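PDB 1LF6: glucoamylase from Thermoanaerobacterium thermosaccharolyticum, which hydrolyses terminal alpha-1,4-linked glucose units one after another from the non-reducing ends of glucan chains, releasing beta-D-glucose. Local coordinates for residues N313-W325 with Y337-A349. Sequence-based numbering, arbitrary orientation.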
loop_
_atom_site.group_PDB
_atom_site.type_symbol
_atom_site.label_atom_id
_atom_site.label_comp_id
_atom_site.label_asym_id
_atom_site.label_seq_id
_atom_site.Cartn_x
_atom_site.Cartn_y
_atom_site.Cartn_z
ATOM N N ASN A 313 2.063 15.860 6.114
ATOM C CA ASN A 313 2.315 16.339 4.757
ATOM C C ASN A 313 1.097 15.920 3.949
ATOM O O ASN A 313 1.093 14.864 3.309
ATOM C CB ASN A 313 3.578 15.692 4.177
ATOM C CG ASN A 313 4.845 16.432 4.565
ATOM O OD1 ASN A 313 5.152 17.493 4.018
ATOM N ND2 ASN A 313 5.582 15.881 5.518
ATOM N N LYS A 314 0.050 16.740 4.003
ATOM C CA LYS A 314 -1.189 16.438 3.296
ATOM C C LYS A 314 -0.996 16.353 1.789
ATOM O O LYS A 314 -0.240 17.121 1.201
ATOM C CB LYS A 314 -2.254 17.487 3.636
ATOM C CG LYS A 314 -2.631 17.525 5.115
ATOM C CD LYS A 314 -3.715 18.552 5.383
ATOM C CE LYS A 314 -4.070 18.604 6.861
ATOM N NZ LYS A 314 -5.079 19.660 7.146
ATOM N N GLY A 315 -1.694 15.411 1.165
ATOM C CA GLY A 315 -1.569 15.233 -0.267
ATOM C C GLY A 315 -0.563 14.143 -0.578
ATOM O O GLY A 315 -0.508 13.635 -1.697
ATOM N N ALA A 316 0.241 13.782 0.418
ATOM C CA ALA A 316 1.246 12.738 0.247
ATOM C C ALA A 316 0.629 11.346 0.388
ATOM O O ALA A 316 0.531 10.815 1.488
ATOM C CB ALA A 316 2.351 12.917 1.269
ATOM N N TYR A 317 0.206 10.757 -0.725
ATOM C CA TYR A 317 -0.383 9.423 -0.699
ATOM C C TYR A 317 0.685 8.402 -1.071
ATOM O O TYR A 317 1.351 8.540 -2.098
ATOM C CB TYR A 317 -1.559 9.349 -1.676
ATOM C CG TYR A 317 -2.785 10.066 -1.162
ATOM C CD1 TYR A 317 -3.671 9.428 -0.298
ATOM C CD2 TYR A 317 -3.019 11.405 -1.478
ATOM C CE1 TYR A 317 -4.761 10.103 0.246
ATOM C CE2 TYR A 317 -4.108 12.095 -0.935
ATOM C CZ TYR A 317 -4.968 11.438 -0.074
ATOM O OH TYR A 317 -6.027 12.120 0.490
ATOM N N ILE A 318 0.852 7.384 -0.234
ATOM C CA ILE A 318 1.859 6.362 -0.491
ATOM C C ILE A 318 1.367 5.241 -1.399
ATOM O O ILE A 318 0.171 5.116 -1.667
ATOM C CB ILE A 318 2.397 5.761 0.825
ATOM C CG1 ILE A 318 1.264 5.107 1.614
ATOM C CG2 ILE A 318 3.066 6.854 1.658
ATOM C CD1 ILE A 318 1.749 4.321 2.821
ATOM N N ALA A 319 2.305 4.426 -1.867
ATOM C CA ALA A 319 2.000 3.326 -2.776
ATOM C C ALA A 319 1.334 2.129 -2.099
ATOM O O ALA A 319 0.460 1.490 -2.683
ATOM C CB ALA A 319 3.276 2.885 -3.489
ATOM N N SER A 320 1.758 1.822 -0.879
ATOM C CA SER A 320 1.194 0.705 -0.132
ATOM C C SER A 320 1.642 0.737 1.321
ATOM O O SER A 320 2.814 0.980 1.614
ATOM C CB SER A 320 1.619 -0.623 -0.758
ATOM O OG SER A 320 1.082 -1.710 -0.021
ATOM N N LEU A 321 0.710 0.492 2.236
ATOM C CA LEU A 321 1.053 0.496 3.648
ATOM C C LEU A 321 1.551 -0.887 4.061
ATOM O O LEU A 321 1.029 -1.494 4.987
ATOM C CB LEU A 321 -0.162 0.903 4.493
ATOM C CG LEU A 321 0.128 1.336 5.936
ATOM C CD1 LEU A 321 1.082 2.530 5.951
ATOM C CD2 LEU A 321 -1.177 1.700 6.625
ATOM N N SER A 322 2.555 -1.386 3.351
ATOM C CA SER A 322 3.133 -2.683 3.658
ATOM C C SER A 322 4.601 -2.708 3.269
ATOM O O SER A 322 5.104 -1.772 2.651
ATOM C CB SER A 322 2.388 -3.803 2.919
ATOM O OG SER A 322 2.563 -3.721 1.514
ATOM N N ILE A 323 5.279 -3.786 3.642
ATOM C CA ILE A 323 6.688 -3.972 3.333
ATOM C C ILE A 323 6.799 -5.317 2.622
ATOM O O ILE A 323 7.058 -6.341 3.254
ATOM C CB ILE A 323 7.525 -3.991 4.621
ATOM C CG1 ILE A 323 7.327 -2.672 5.370
ATOM C CG2 ILE A 323 8.992 -4.228 4.290
ATOM C CD1 ILE A 323 7.932 -2.648 6.745
ATOM N N PRO A 324 6.603 -5.328 1.294
ATOM C CA PRO A 324 6.670 -6.551 0.486
ATOM C C PRO A 324 7.759 -7.539 0.878
ATOM O O PRO A 324 8.909 -7.165 1.110
ATOM C CB PRO A 324 6.830 -6.024 -0.945
ATOM C CG PRO A 324 7.386 -4.646 -0.759
ATOM C CD PRO A 324 6.610 -4.143 0.425
ATOM N N TRP A 325 7.369 -8.808 0.957
ATOM C CA TRP A 325 8.287 -9.878 1.317
ATOM C C TRP A 325 9.051 -9.506 2.583
ATOM O O TRP A 325 10.220 -9.866 2.749
ATOM C CB TRP A 325 9.248 -10.134 0.152
ATOM C CG TRP A 325 8.520 -10.450 -1.123
ATOM C CD1 TRP A 325 7.799 -11.579 -1.396
ATOM C CD2 TRP A 325 8.388 -9.604 -2.275
ATOM N NE1 TRP A 325 7.226 -11.487 -2.641
ATOM C CE2 TRP A 325 7.570 -10.287 -3.205
ATOM C CE3 TRP A 325 8.881 -8.334 -2.612
ATOM C CZ2 TRP A 325 7.232 -9.744 -4.451
ATOM C CZ3 TRP A 325 8.544 -7.792 -3.854
ATOM C CH2 TRP A 325 7.728 -8.499 -4.757
ATOM N N TYR A 337 7.649 1.069 -0.485
ATOM C CA TYR A 337 6.330 1.485 -0.954
ATOM C C TYR A 337 5.750 2.631 -0.124
ATOM O O TYR A 337 4.637 3.092 -0.382
ATOM C CB TYR A 337 5.357 0.297 -0.952
ATOM C CG TYR A 337 5.577 -0.678 -2.088
ATOM C CD1 TYR A 337 6.707 -1.495 -2.125
ATOM C CD2 TYR A 337 4.671 -0.760 -3.148
ATOM C CE1 TYR A 337 6.932 -2.364 -3.188
ATOM C CE2 TYR A 337 4.887 -1.627 -4.216
ATOM C CZ TYR A 337 6.021 -2.425 -4.228
ATOM O OH TYR A 337 6.253 -3.280 -5.277
ATOM N N HIS A 338 6.500 3.087 0.875
ATOM C CA HIS A 338 6.039 4.188 1.717
ATOM C C HIS A 338 6.538 5.506 1.144
ATOM O O HIS A 338 6.734 6.480 1.871
ATOM C CB HIS A 338 6.535 4.026 3.155
ATOM C CG HIS A 338 6.004 2.806 3.838
ATOM N ND1 HIS A 338 6.444 1.533 3.540
ATOM C CD2 HIS A 338 5.045 2.659 4.782
ATOM C CE1 HIS A 338 5.782 0.655 4.273
ATOM N NE2 HIS A 338 4.926 1.313 5.036
ATOM N N LEU A 339 6.746 5.521 -0.168
ATOM C CA LEU A 339 7.206 6.710 -0.860
ATOM C C LEU A 339 6.063 7.232 -1.715
ATOM O O LEU A 339 5.055 6.549 -1.896
ATOM C CB LEU A 339 8.416 6.378 -1.740
ATOM C CG LEU A 339 9.662 5.935 -0.969
ATOM C CD1 LEU A 339 10.717 5.396 -1.928
ATOM C CD2 LEU A 339 10.200 7.117 -0.177
ATOM N N VAL A 340 6.222 8.445 -2.230
ATOM C CA VAL A 340 5.197 9.060 -3.060
ATOM C C VAL A 340 5.641 9.073 -4.512
ATOM O O VAL A 340 6.687 9.630 -4.844
ATOM C CB VAL A 340 4.915 10.529 -2.618
ATOM C CG1 VAL A 340 3.784 11.124 -3.461
ATOM C CG2 VAL A 340 4.552 10.578 -1.140
ATOM N N TRP A 341 4.851 8.436 -5.366
ATOM C CA TRP A 341 5.124 8.398 -6.801
ATOM C C TRP A 341 4.050 9.220 -7.493
ATOM O O TRP A 341 2.854 9.037 -7.254
ATOM C CB TRP A 341 5.047 6.971 -7.346
ATOM C CG TRP A 341 6.296 6.152 -7.211
ATOM C CD1 TRP A 341 7.291 6.007 -8.143
ATOM C CD2 TRP A 341 6.639 5.291 -6.120
ATOM N NE1 TRP A 341 8.224 5.097 -7.701
ATOM C CE2 TRP A 341 7.851 4.642 -6.463
ATOM C CE3 TRP A 341 6.037 4.999 -4.884
ATOM C CZ2 TRP A 341 8.473 3.716 -5.614
ATOM C CZ3 TRP A 341 6.655 4.078 -4.041
ATOM C CH2 TRP A 341 7.864 3.446 -4.412
ATOM N N SER A 342 4.488 10.127 -8.351
ATOM C CA SER A 342 3.584 10.967 -9.104
ATOM C C SER A 342 2.561 10.108 -9.857
ATOM O O SER A 342 1.369 10.447 -9.916
ATOM C CB SER A 342 4.395 11.811 -10.089
ATOM O OG SER A 342 3.566 12.443 -11.040
ATOM N N ARG A 343 3.032 8.996 -10.421
ATOM C CA ARG A 343 2.172 8.093 -11.182
ATOM C C ARG A 343 1.069 7.520 -10.298
ATOM O O ARG A 343 -0.116 7.695 -10.585
ATOM C CB ARG A 343 3.016 6.961 -11.804
ATOM C CG ARG A 343 2.209 5.852 -12.485
ATOM C CD ARG A 343 3.119 4.792 -13.113
ATOM N NE ARG A 343 4.255 4.468 -12.246
ATOM C CZ ARG A 343 5.489 4.922 -12.428
ATOM N NH1 ARG A 343 5.767 5.716 -13.454
ATOM N NH2 ARG A 343 6.443 4.595 -11.572
ATOM N N ASP A 344 1.453 6.853 -9.219
ATOM C CA ASP A 344 0.464 6.271 -8.318
ATOM C C ASP A 344 -0.484 7.330 -7.763
ATOM O O ASP A 344 -1.691 7.119 -7.705
ATOM C CB ASP A 344 1.160 5.528 -7.170
ATOM C CG ASP A 344 1.981 4.342 -7.661
ATOM O OD1 ASP A 344 1.816 3.226 -7.124
ATOM O OD2 ASP A 344 2.785 4.532 -8.591
ATOM N N LEU A 345 0.064 8.473 -7.364
ATOM C CA LEU A 345 -0.741 9.559 -6.810
ATOM C C LEU A 345 -1.786 10.016 -7.832
ATOM O O LEU A 345 -2.946 10.256 -7.495
ATOM C CB LEU A 345 0.175 10.723 -6.412
ATOM C CG LEU A 345 -0.400 11.910 -5.635
ATOM C CD1 LEU A 345 -1.069 11.423 -4.355
ATOM C CD2 LEU A 345 0.724 12.886 -5.303
ATOM N N TYR A 346 -1.359 10.126 -9.082
ATOM C CA TYR A 346 -2.224 10.530 -10.188
ATOM C C TYR A 346 -3.429 9.601 -10.286
ATOM O O TYR A 346 -4.575 10.048 -10.374
ATOM C CB TYR A 346 -1.417 10.491 -11.495
ATOM C CG TYR A 346 -2.223 10.542 -12.779
ATOM C CD1 TYR A 346 -2.877 11.711 -13.181
ATOM C CD2 TYR A 346 -2.314 9.421 -13.606
ATOM C CE1 TYR A 346 -3.600 11.761 -14.379
ATOM C CE2 TYR A 346 -3.034 9.460 -14.802
ATOM C CZ TYR A 346 -3.672 10.632 -15.183
ATOM O OH TYR A 346 -4.379 10.671 -16.364
ATOM N N HIS A 347 -3.161 8.301 -10.265
ATOM C CA HIS A 347 -4.219 7.309 -10.362
ATOM C C HIS A 347 -5.128 7.346 -9.139
ATOM O O HIS A 347 -6.351 7.246 -9.260
ATOM C CB HIS A 347 -3.595 5.926 -10.551
ATOM C CG HIS A 347 -2.907 5.764 -11.873
ATOM N ND1 HIS A 347 -3.572 5.896 -13.076
ATOM C CD2 HIS A 347 -1.615 5.506 -12.185
ATOM C CE1 HIS A 347 -2.719 5.724 -14.070
ATOM N NE2 HIS A 347 -1.523 5.485 -13.557
ATOM N N VAL A 348 -4.530 7.503 -7.964
ATOM C CA VAL A 348 -5.294 7.576 -6.725
ATOM C C VAL A 348 -6.207 8.810 -6.811
ATOM O O VAL A 348 -7.389 8.738 -6.498
ATOM C CB VAL A 348 -4.343 7.677 -5.498
ATOM C CG1 VAL A 348 -5.134 8.069 -4.233
ATOM C CG2 VAL A 348 -3.647 6.329 -5.278
ATOM N N ALA A 349 -5.654 9.930 -7.262
ATOM C CA ALA A 349 -6.425 11.155 -7.409
ATOM C C ALA A 349 -7.612 10.944 -8.357
ATOM O O ALA A 349 -8.700 11.483 -8.139
ATOM C CB ALA A 349 -5.536 12.262 -7.926
HETATM O O HOH W 1 2.843 7.067 -4.198
HETATM O O HOH W 2 0.018 2.166 -5.426
HETATM O O HOH W 3 7.447 -0.680 2.028
#
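The His338 ring packs against Ser320-Ile323, with Ile318 alongside. Ser320 O lies over the centre of one face, 3.9 Å above the plane, while Leu321 CD1 and Ile323 CG1 approach obliquely, both side chains crossing the imidazole at about a right angle. His338 CE1 makes a close contact of 3.0 Å with Ser322 O. A water in the ring plane, 2.9 Å from His338 ND1, donates to Ser322 O and accepts from Tyr337 N, while NE2 hydrogen-bonds Tyr63 OH of strand 58-63, which should hold the ring's rotation. A leucine in its place would probably leave that water and the Tyr63 hydroxyl without their nitrogen partners.

The CA-CB bond of Tyr337 points toward 313-325, that of His338 away. With CG anti to the carbonyl carbon (chi1 -75°), Tyr337 CE1 lies 3.4 Å from Pro324 CG and CD2 meets the CB atoms of Ala319 and Ser320; the hydroxyl reaches Glu636 and Tyr581. Ser320 N donates to Tyr337 O (3.2 Å, 151° at the hydrogen), whereas the bonds from Ala319 N to Tyr337 O and Leu339 O are weak. Another water donates to Tyr317 O and Leu339 O and accepts from Trp341 N.

Ala319 CB touches Trp341 CZ3 at 3.6 Å, obliquely. Leu345 CD1 lies at the edge of the Tyr317 ring and 3.4 Å from Tyr317 CB.

Apolar, backbone and water-bridged contacts thus join a loop ending at Trp325, a likely substrate-binding residue, to the start of helix 342-355 and the residues before it. Ala319 packs against Trp341, whose NE1 bonds Glu438, the probable proton donor, so the contact probably helps position that side chain.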